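Local coordinates for putative uncharacterized protein (Enterobacter cloacae, PDB 4HFK), which probably acts as the immunity protein of a type VI secretion system, binding and neutralising a cognate amidase effector, at residues 11-22 against 40-50; 62-70 against 82-91. All coordinates share one frame; numbering follows the deposited sequence.

Interaction 1 of 2, residues 11-22 against 40-50; sequences QQQIFENWVQNR and SAAAWLEASNL. With SO4 (sulfate ion), chain E.
The indole of Trp44 lies against helix 11-22 with Asn17 on one face and Ile14 at its rim. Asn17 CB sits 3.5 Å from the centroid of the Trp44 five-membered ring and 16° off its normal, a CH-pi contact, while the amide, steeply inclined to the indole, carries ND2 over the six-membered ring near CH2. Ile14 comes in at the edge of the indole, near its plane, CG1 being 4.0 Å from Trp44 CE3. Its CG2 lies against the backbone at Trp44 O (3.2 Å) and Ser48 N, and CD1 rests on Ala47 CB. Further along, Trp18 stands edge-on to the partner backbone: CD1 meets Ala41 O at 3.0 Å in the indole plane, and the same carbon touches the CB atoms of Ala41 and Leu45. The small Ala41 is where the backbones come closest, its CA 4.8 Å from Trp18 CA. Phe15 CD1 packs on Leu50 CD1 beyond the helix end.

Polar groups close both ends. Trp44 NE1 donates to Asn21 OD1 at 2.8 Å, a bond short but poorly aimed, hence weak. At the other end, the Gln11 amide stacks on that of Asn49, their planes 7° apart; Asn49 OD1 is hydrogen-bonded to a basic side chain of the chain of another protein. Gln11 OE1 accepts from Asn49 N at 3.0 Å, and NE2 gives a long, weak bond to Ala47 O. A water donates to Gln11 O and OE1 and accepts from Ser48 OG, which also accepts from Leu50 N in an ST turn.

With segment axes 8.3 Å apart and 157° between their directions, this is an antiparallel helical hairpin within an all-helical fold.

Interaction 2 of 2, residues 62-70 against 82-91; sequences IVSLLKQKV and KCTLIANSDA
Lys82 reaches across to the backbone of residues 66-68, where its ammonium group binds two carbonyls. NZ lies 2.8 Å from Gln68 O, almost in line with that C=O (175° at the oxygen), and 3.1 Å from Leu66 O, which it approaches more obliquely. A bend at chi3 (-44°) in an otherwise extended chain turns CE and NZ toward these oxygens. A water accepts from NZ and from Val70 N, Gln79 OE1 is a further partner of NZ, and Val70 CG2 packs 4.0 Å from Lys82 CE.

One turn later, Ile86 carries most of the apolar contact to Leu65, Leu66 and Ile62. Its CD1 meets Leu66 CD2 at 3.6 Å, the two side chains crossing nearly perpendicularly, while CG1 lies 3.7 Å from Leu65 CB and CG2 faces Ile62 CG1. Past the helix, Ser89 OG touches Leu65 CD1 and donates to Ile86 O, which also accepts from Ser89 N. Ala91 CB adds a contact to Leu65 CD1.

The segment axes approach to 10.4 Å at 130°; helix 11-27 flanks both, with Cys23 touching Ile62 and Cys83 and Lys26 touching Ile62 and Leu66.

From the N terminus, helix 11-27 turns back through helix 31-47, and interaction 1 closes that hairpin across 17 intervening residues, mostly helical. The chain then enters helix 52-66, whose C-terminal end opens interaction 2; this closes an 11-residue connection, mostly non-helical, that runs into the start of helix 79-87. The contacts follow in series, neither nesting nor crossing; the centres of interactions 1 and 2 are about 16 Å apart, on opposite sides of the chain centre. Helix 11-27 joins them: Gln20 NE2 lies 3.2 Å from Thr84 OG1, a probable hydrogen bond, and Val19 CG1 packs 3.6 Å from Ala87 CA. Both contacts also touch the second subunit, where Asn17 of one copy packs on Thr84 of the other.

Interaction 1 of 2, residues 11-22 against 40-50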
# COMPACT_ATOMS: atom_id res chain seq x y z
N GLN B 11 -16.41 2.33 -0.34
CA GLN B 11 -16.34 1.50 -1.54
C GLN B 11 -15.23 1.97 -2.47
O GLN B 11 -14.57 1.16 -3.14
CB GLN B 11 -17.69 1.48 -2.26
CG GLN B 11 -18.69 0.50 -1.61
CD GLN B 11 -18.27 -0.96 -1.80
OE1 GLN B 11 -17.79 -1.33 -2.87
NE2 GLN B 11 -18.43 -1.77 -0.76
N GLN B 12 -15.01 3.28 -2.51
CA GLN B 12 -13.95 3.85 -3.33
C GLN B 12 -12.59 3.38 -2.85
O GLN B 12 -11.76 2.92 -3.64
CB GLN B 12 -14.01 5.38 -3.29
CG GLN B 12 -15.32 5.93 -3.79
CD GLN B 12 -15.56 5.53 -5.22
OE1 GLN B 12 -16.47 4.76 -5.53
NE2 GLN B 12 -14.72 6.04 -6.10
N GLN B 13 -12.37 3.50 -1.55
CA GLN B 13 -11.10 3.08 -0.95
C GLN B 13 -10.87 1.59 -1.12
O GLN B 13 -9.73 1.15 -1.29
CB GLN B 13 -11.07 3.44 0.54
CG GLN B 13 -11.04 4.95 0.80
CD GLN B 13 -11.47 5.30 2.21
OE1 GLN B 13 -11.95 4.43 2.97
NE2 GLN B 13 -11.30 6.56 2.58
N ILE B 14 -11.95 0.82 -1.04
CA ILE B 14 -11.85 -0.63 -1.23
C ILE B 14 -11.31 -0.95 -2.64
O ILE B 14 -10.40 -1.77 -2.80
CB ILE B 14 -13.20 -1.33 -0.97
CG1 ILE B 14 -13.48 -1.37 0.54
CG2 ILE B 14 -13.21 -2.76 -1.53
CD1 ILE B 14 -14.92 -1.70 0.88
N PHE B 15 -11.82 -0.25 -3.65
CA PHE B 15 -11.33 -0.44 -5.01
C PHE B 15 -9.89 0.07 -5.17
O PHE B 15 -9.04 -0.61 -5.78
CB PHE B 15 -12.26 0.24 -6.02
CG PHE B 15 -11.98 -0.15 -7.44
CD1 PHE B 15 -12.35 -1.42 -7.91
CD2 PHE B 15 -11.36 0.72 -8.31
CE1 PHE B 15 -12.09 -1.79 -9.21
CE2 PHE B 15 -11.10 0.35 -9.63
CZ PHE B 15 -11.47 -0.91 -10.08
N GLU B 16 -9.60 1.25 -4.63
CA GLU B 16 -8.23 1.78 -4.65
C GLU B 16 -7.22 0.80 -4.03
O GLU B 16 -6.14 0.58 -4.56
CB GLU B 16 -8.16 3.12 -3.90
CG GLU B 16 -8.83 4.27 -4.66
CD GLU B 16 -9.18 5.45 -3.76
OE1 GLU B 16 -8.84 5.41 -2.55
OE2 GLU B 16 -9.79 6.41 -4.27
N ASN B 17 -7.58 0.24 -2.88
CA ASN B 17 -6.71 -0.70 -2.19
C ASN B 17 -6.55 -2.00 -2.98
O ASN B 17 -5.45 -2.56 -3.02
CB ASN B 17 -7.22 -0.94 -0.76
CG ASN B 17 -7.16 0.34 0.08
OD1 ASN B 17 -6.46 1.29 -0.29
ND2 ASN B 17 -7.89 0.37 1.20
N TRP B 18 -7.61 -2.46 -3.63
CA TRP B 18 -7.48 -3.57 -4.56
C TRP B 18 -6.42 -3.25 -5.62
O TRP B 18 -5.49 -4.03 -5.84
CB TRP B 18 -8.81 -3.93 -5.24
CG TRP B 18 -8.67 -5.12 -6.18
CD1 TRP B 18 -8.76 -6.45 -5.85
CD2 TRP B 18 -8.38 -5.08 -7.60
NE1 TRP B 18 -8.57 -7.24 -6.97
CE2 TRP B 18 -8.34 -6.42 -8.05
CE3 TRP B 18 -8.19 -4.05 -8.52
CZ2 TRP B 18 -8.09 -6.75 -9.39
CZ3 TRP B 18 -7.95 -4.38 -9.85
CH2 TRP B 18 -7.90 -5.72 -10.27
N VAL B 19 -6.56 -2.09 -6.25
CA VAL B 19 -5.64 -1.69 -7.32
C VAL B 19 -4.21 -1.61 -6.79
O VAL B 19 -3.26 -2.10 -7.43
CB VAL B 19 -6.02 -0.34 -7.95
CG1 VAL B 19 -4.91 0.15 -8.90
CG2 VAL B 19 -7.35 -0.44 -8.70
N GLN B 20 -4.05 -0.99 -5.61
CA GLN B 20 -2.72 -0.82 -5.03
C GLN B 20 -2.08 -2.17 -4.69
O GLN B 20 -0.92 -2.42 -5.03
CB GLN B 20 -2.78 0.06 -3.78
CG GLN B 20 -1.44 0.74 -3.43
CD GLN B 20 -0.84 0.27 -2.12
OE1 GLN B 20 -1.30 -0.71 -1.53
NE2 GLN B 20 0.18 0.97 -1.64
N ASN B 21 -2.83 -3.03 -4.02
CA ASN B 21 -2.31 -4.33 -3.60
C ASN B 21 -1.94 -5.17 -4.81
O ASN B 21 -0.91 -5.84 -4.83
CB ASN B 21 -3.33 -5.08 -2.75
CG ASN B 21 -3.47 -4.51 -1.35
OD1 ASN B 21 -4.17 -5.10 -0.52
ND2 ASN B 21 -2.82 -3.37 -1.08
N ARG B 22 -2.78 -5.12 -5.83
CA ARG B 22 -2.49 -5.83 -7.07
C ARG B 22 -1.25 -5.26 -7.78
O ARG B 22 -0.45 -6.02 -8.35
CB ARG B 22 -3.71 -5.79 -7.99
CG ARG B 22 -3.47 -6.46 -9.30
CD ARG B 22 -4.67 -7.29 -9.71
NE ARG B 22 -4.43 -7.94 -10.99
CZ ARG B 22 -4.13 -9.23 -11.12
NH1 ARG B 22 -4.05 -10.01 -10.05
NH2 ARG B 22 -3.93 -9.73 -12.33
N SER B 40 -4.23 -10.60 -0.44
CA SER B 40 -4.73 -9.36 0.14
C SER B 40 -5.71 -8.66 -0.80
O SER B 40 -6.79 -8.24 -0.38
CB SER B 40 -3.55 -8.44 0.49
OG SER B 40 -2.74 -9.03 1.49
N ALA B 41 -5.33 -8.56 -2.08
CA ALA B 41 -6.19 -7.93 -3.08
C ALA B 41 -7.54 -8.66 -3.16
O ALA B 41 -8.59 -8.02 -3.32
CB ALA B 41 -5.50 -7.93 -4.45
N ALA B 42 -7.52 -9.98 -3.04
CA ALA B 42 -8.77 -10.75 -3.15
C ALA B 42 -9.72 -10.47 -1.98
O ALA B 42 -10.92 -10.71 -2.08
CB ALA B 42 -8.49 -12.27 -3.29
N ALA B 43 -9.18 -9.98 -0.86
CA ALA B 43 -10.04 -9.61 0.26
C ALA B 43 -10.78 -8.31 -0.05
O ALA B 43 -11.96 -8.16 0.28
CB ALA B 43 -9.24 -9.46 1.54
N TRP B 44 -10.07 -7.35 -0.65
CA TRP B 44 -10.72 -6.12 -1.10
C TRP B 44 -11.74 -6.44 -2.19
O TRP B 44 -12.80 -5.81 -2.27
CB TRP B 44 -9.68 -5.11 -1.64
CG TRP B 44 -8.66 -4.65 -0.61
CD1 TRP B 44 -7.31 -4.91 -0.62
CD2 TRP B 44 -8.92 -3.86 0.56
NE1 TRP B 44 -6.72 -4.32 0.47
CE2 TRP B 44 -7.68 -3.67 1.21
CE3 TRP B 44 -10.07 -3.29 1.11
CZ2 TRP B 44 -7.56 -2.93 2.40
CZ3 TRP B 44 -9.95 -2.55 2.29
CH2 TRP B 44 -8.70 -2.38 2.92
N LEU B 45 -11.41 -7.40 -3.05
CA LEU B 45 -12.33 -7.80 -4.11
C LEU B 45 -13.65 -8.27 -3.53
O LEU B 45 -14.72 -7.83 -3.96
CB LEU B 45 -11.74 -8.93 -4.97
CG LEU B 45 -12.70 -9.49 -6.04
CD1 LEU B 45 -12.84 -8.51 -7.21
CD2 LEU B 45 -12.24 -10.86 -6.57
N GLU B 46 -13.59 -9.16 -2.54
CA GLU B 46 -14.81 -9.67 -1.91
C GLU B 46 -15.63 -8.54 -1.30
O GLU B 46 -16.87 -8.53 -1.37
CB GLU B 46 -14.45 -10.70 -0.82
CG GLU B 46 -15.63 -11.13 0.05
CD GLU B 46 -16.55 -12.14 -0.63
OE1 GLU B 46 -16.11 -12.81 -1.59
OE2 GLU B 46 -17.71 -12.29 -0.20
N ALA B 47 -14.94 -7.57 -0.70
CA ALA B 47 -15.60 -6.47 -0.00
C ALA B 47 -16.26 -5.49 -0.98
O ALA B 47 -17.28 -4.88 -0.67
CB ALA B 47 -14.61 -5.73 0.88
N SER B 48 -15.67 -5.34 -2.16
CA SER B 48 -16.23 -4.44 -3.17
C SER B 48 -17.61 -4.92 -3.63
O SER B 48 -17.93 -6.12 -3.57
CB SER B 48 -15.29 -4.34 -4.37
OG SER B 48 -15.76 -3.41 -5.32
N ASN B 49 -18.43 -3.97 -4.08
CA ASN B 49 -19.69 -4.30 -4.74
C ASN B 49 -19.66 -4.08 -6.25
O ASN B 49 -20.68 -4.19 -6.92
CB ASN B 49 -20.84 -3.50 -4.10
CG ASN B 49 -21.12 -3.94 -2.67
OD1 ASN B 49 -20.98 -5.12 -2.34
ND2 ASN B 49 -21.49 -2.98 -1.82
N LEU B 50 -18.48 -3.78 -6.79
CA LEU B 50 -18.35 -3.51 -8.22
C LEU B 50 -18.36 -4.80 -9.05
O LEU B 50 -17.96 -5.86 -8.56
CB LEU B 50 -17.07 -2.71 -8.49
CG LEU B 50 -17.09 -1.25 -8.02
CD1 LEU B 50 -15.72 -0.61 -8.21
CD2 LEU B 50 -18.16 -0.44 -8.76
S SO4 E . -12.99 9.18 -6.13
O1 SO4 E . -11.99 8.90 -7.17
O2 SO4 E . -12.91 8.13 -5.10
O3 SO4 E . -12.72 10.48 -5.51
O4 SO4 E . -14.34 9.21 -6.70
O HOH W 1 -15.66 -0.95 -4.43

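Interaction 2 of 2, residues 62-70 against 82-91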
# COMPACT_ATOMS: atom_id res chain seq x y z
N ILE B 62 -3.58 -0.92 -14.98
CA ILE B 62 -2.41 -1.16 -14.13
C ILE B 62 -1.17 -1.54 -14.95
O ILE B 62 -0.10 -0.94 -14.78
CB ILE B 62 -2.72 -2.27 -13.10
CG1 ILE B 62 -3.69 -1.76 -12.04
CG2 ILE B 62 -1.45 -2.76 -12.44
CD1 ILE B 62 -4.23 -2.86 -11.14
N VAL B 63 -1.30 -2.52 -15.83
CA VAL B 63 -0.15 -2.99 -16.61
C VAL B 63 0.44 -1.85 -17.46
O VAL B 63 1.66 -1.71 -17.57
CB VAL B 63 -0.51 -4.22 -17.48
CG1 VAL B 63 0.63 -4.57 -18.42
CG2 VAL B 63 -0.83 -5.42 -16.59
N SER B 64 -0.45 -1.02 -18.02
CA SER B 64 -0.03 0.11 -18.83
C SER B 64 0.65 1.21 -18.01
O SER B 64 1.69 1.73 -18.41
CB SER B 64 -1.23 0.68 -19.58
OG SER B 64 -0.84 1.78 -20.39
N LEU B 65 0.07 1.56 -16.86
CA LEU B 65 0.62 2.64 -16.04
C LEU B 65 1.93 2.24 -15.35
O LEU B 65 2.81 3.09 -15.15
CB LEU B 65 -0.41 3.14 -15.02
CG LEU B 65 -1.56 3.99 -15.57
CD1 LEU B 65 -2.47 4.48 -14.45
CD2 LEU B 65 -1.03 5.18 -16.35
N LEU B 66 2.07 0.96 -14.99
CA LEU B 66 3.29 0.46 -14.35
C LEU B 66 4.53 0.71 -15.20
O LEU B 66 5.64 0.81 -14.67
CB LEU B 66 3.17 -1.03 -14.01
CG LEU B 66 2.48 -1.38 -12.68
CD1 LEU B 66 2.39 -2.88 -12.49
CD2 LEU B 66 3.22 -0.75 -11.50
N LYS B 67 4.34 0.85 -16.51
CA LYS B 67 5.45 1.11 -17.42
C LYS B 67 6.06 2.50 -17.24
O LYS B 67 7.20 2.75 -17.64
CB LYS B 67 5.01 0.91 -18.87
CG LYS B 67 4.61 -0.53 -19.19
CD LYS B 67 4.02 -0.64 -20.59
CE LYS B 67 3.72 -2.10 -20.93
NZ LYS B 67 3.13 -2.24 -22.30
N GLN B 68 5.30 3.42 -16.66
CA GLN B 68 5.81 4.77 -16.41
C GLN B 68 6.98 4.68 -15.43
O GLN B 68 6.92 3.94 -14.44
CB GLN B 68 4.71 5.65 -15.82
CG GLN B 68 3.72 6.19 -16.83
CD GLN B 68 3.50 7.68 -16.64
OE1 GLN B 68 3.30 8.15 -15.52
NE2 GLN B 68 3.55 8.43 -17.74
N LYS B 69 8.05 5.41 -15.72
CA LYS B 69 9.22 5.42 -14.85
C LYS B 69 9.22 6.66 -13.97
O LYS B 69 9.07 7.78 -14.46
CB LYS B 69 10.51 5.36 -15.67
CG LYS B 69 10.69 4.06 -16.45
CD LYS B 69 12.17 3.81 -16.76
N VAL B 70 9.36 6.46 -12.66
CA VAL B 70 9.48 7.58 -11.74
C VAL B 70 10.74 7.42 -10.91
O VAL B 70 11.34 6.34 -10.88
CB VAL B 70 8.25 7.73 -10.83
CG1 VAL B 70 7.02 8.07 -11.66
CG2 VAL B 70 8.02 6.45 -10.03
N LYS B 82 4.56 4.49 -6.64
CA LYS B 82 3.83 4.42 -7.91
C LYS B 82 2.53 3.61 -7.81
O LYS B 82 1.51 3.98 -8.40
CB LYS B 82 4.72 3.84 -9.04
CG LYS B 82 4.06 3.91 -10.43
CD LYS B 82 4.78 3.05 -11.47
CE LYS B 82 6.29 3.17 -11.41
NZ LYS B 82 6.97 2.13 -12.24
N CYS B 83 2.56 2.51 -7.06
CA CYS B 83 1.35 1.72 -6.85
C CYS B 83 0.21 2.59 -6.28
O CYS B 83 -0.96 2.44 -6.67
CB CYS B 83 1.63 0.54 -5.90
SG CYS B 83 2.82 -0.69 -6.55
N THR B 84 0.53 3.51 -5.38
CA THR B 84 -0.50 4.38 -4.84
C THR B 84 -0.93 5.42 -5.87
O THR B 84 -2.12 5.73 -6.00
CB THR B 84 -0.06 5.05 -3.52
OG1 THR B 84 0.02 4.05 -2.50
CG2 THR B 84 -1.07 6.11 -3.08
N LEU B 85 0.04 5.96 -6.62
CA LEU B 85 -0.29 6.94 -7.65
C LEU B 85 -1.25 6.33 -8.66
O LEU B 85 -2.22 6.97 -9.08
CB LEU B 85 0.97 7.45 -8.35
CG LEU B 85 1.98 8.15 -7.44
CD1 LEU B 85 3.10 8.78 -8.26
CD2 LEU B 85 1.31 9.22 -6.57
N ILE B 86 -0.98 5.08 -9.03
CA ILE B 86 -1.82 4.38 -9.99
C ILE B 86 -3.23 4.16 -9.44
O ILE B 86 -4.22 4.39 -10.15
CB ILE B 86 -1.18 3.02 -10.40
CG1 ILE B 86 0.02 3.28 -11.32
CG2 ILE B 86 -2.20 2.13 -11.10
CD1 ILE B 86 0.87 2.03 -11.64
N ALA B 87 -3.33 3.74 -8.18
CA ALA B 87 -4.64 3.50 -7.55
C ALA B 87 -5.51 4.76 -7.56
O ALA B 87 -6.74 4.68 -7.63
CB ALA B 87 -4.45 3.00 -6.13
N ASN B 88 -4.86 5.91 -7.47
CA ASN B 88 -5.56 7.19 -7.40
C ASN B 88 -5.51 8.00 -8.69
O ASN B 88 -5.77 9.21 -8.68
CB ASN B 88 -4.99 8.02 -6.24
CG ASN B 88 -5.32 7.41 -4.90
OD1 ASN B 88 -6.40 7.65 -4.36
ND2 ASN B 88 -4.41 6.59 -4.37
N SER B 89 -5.20 7.34 -9.80
CA SER B 89 -5.07 8.03 -11.07
C SER B 89 -6.41 8.26 -11.76
O SER B 89 -7.39 7.55 -11.49
CB SER B 89 -4.15 7.25 -12.02
OG SER B 89 -4.80 6.07 -12.47
N ASP B 90 -6.44 9.25 -12.65
CA ASP B 90 -7.60 9.52 -13.49
C ASP B 90 -7.94 8.31 -14.37
O ASP B 90 -9.12 8.04 -14.63
CB ASP B 90 -7.34 10.75 -14.38
CG ASP B 90 -7.43 12.07 -13.62
OD1 ASP B 90 -7.59 12.06 -12.37
OD2 ASP B 90 -7.32 13.14 -14.28
N ALA B 91 -6.93 7.58 -14.81
CA ALA B 91 -7.18 6.42 -15.66
C ALA B 91 -7.96 5.31 -14.94
O ALA B 91 -8.75 4.59 -15.55
CB ALA B 91 -5.87 5.88 -16.24
O HOH W 2 9.38 3.74 -11.61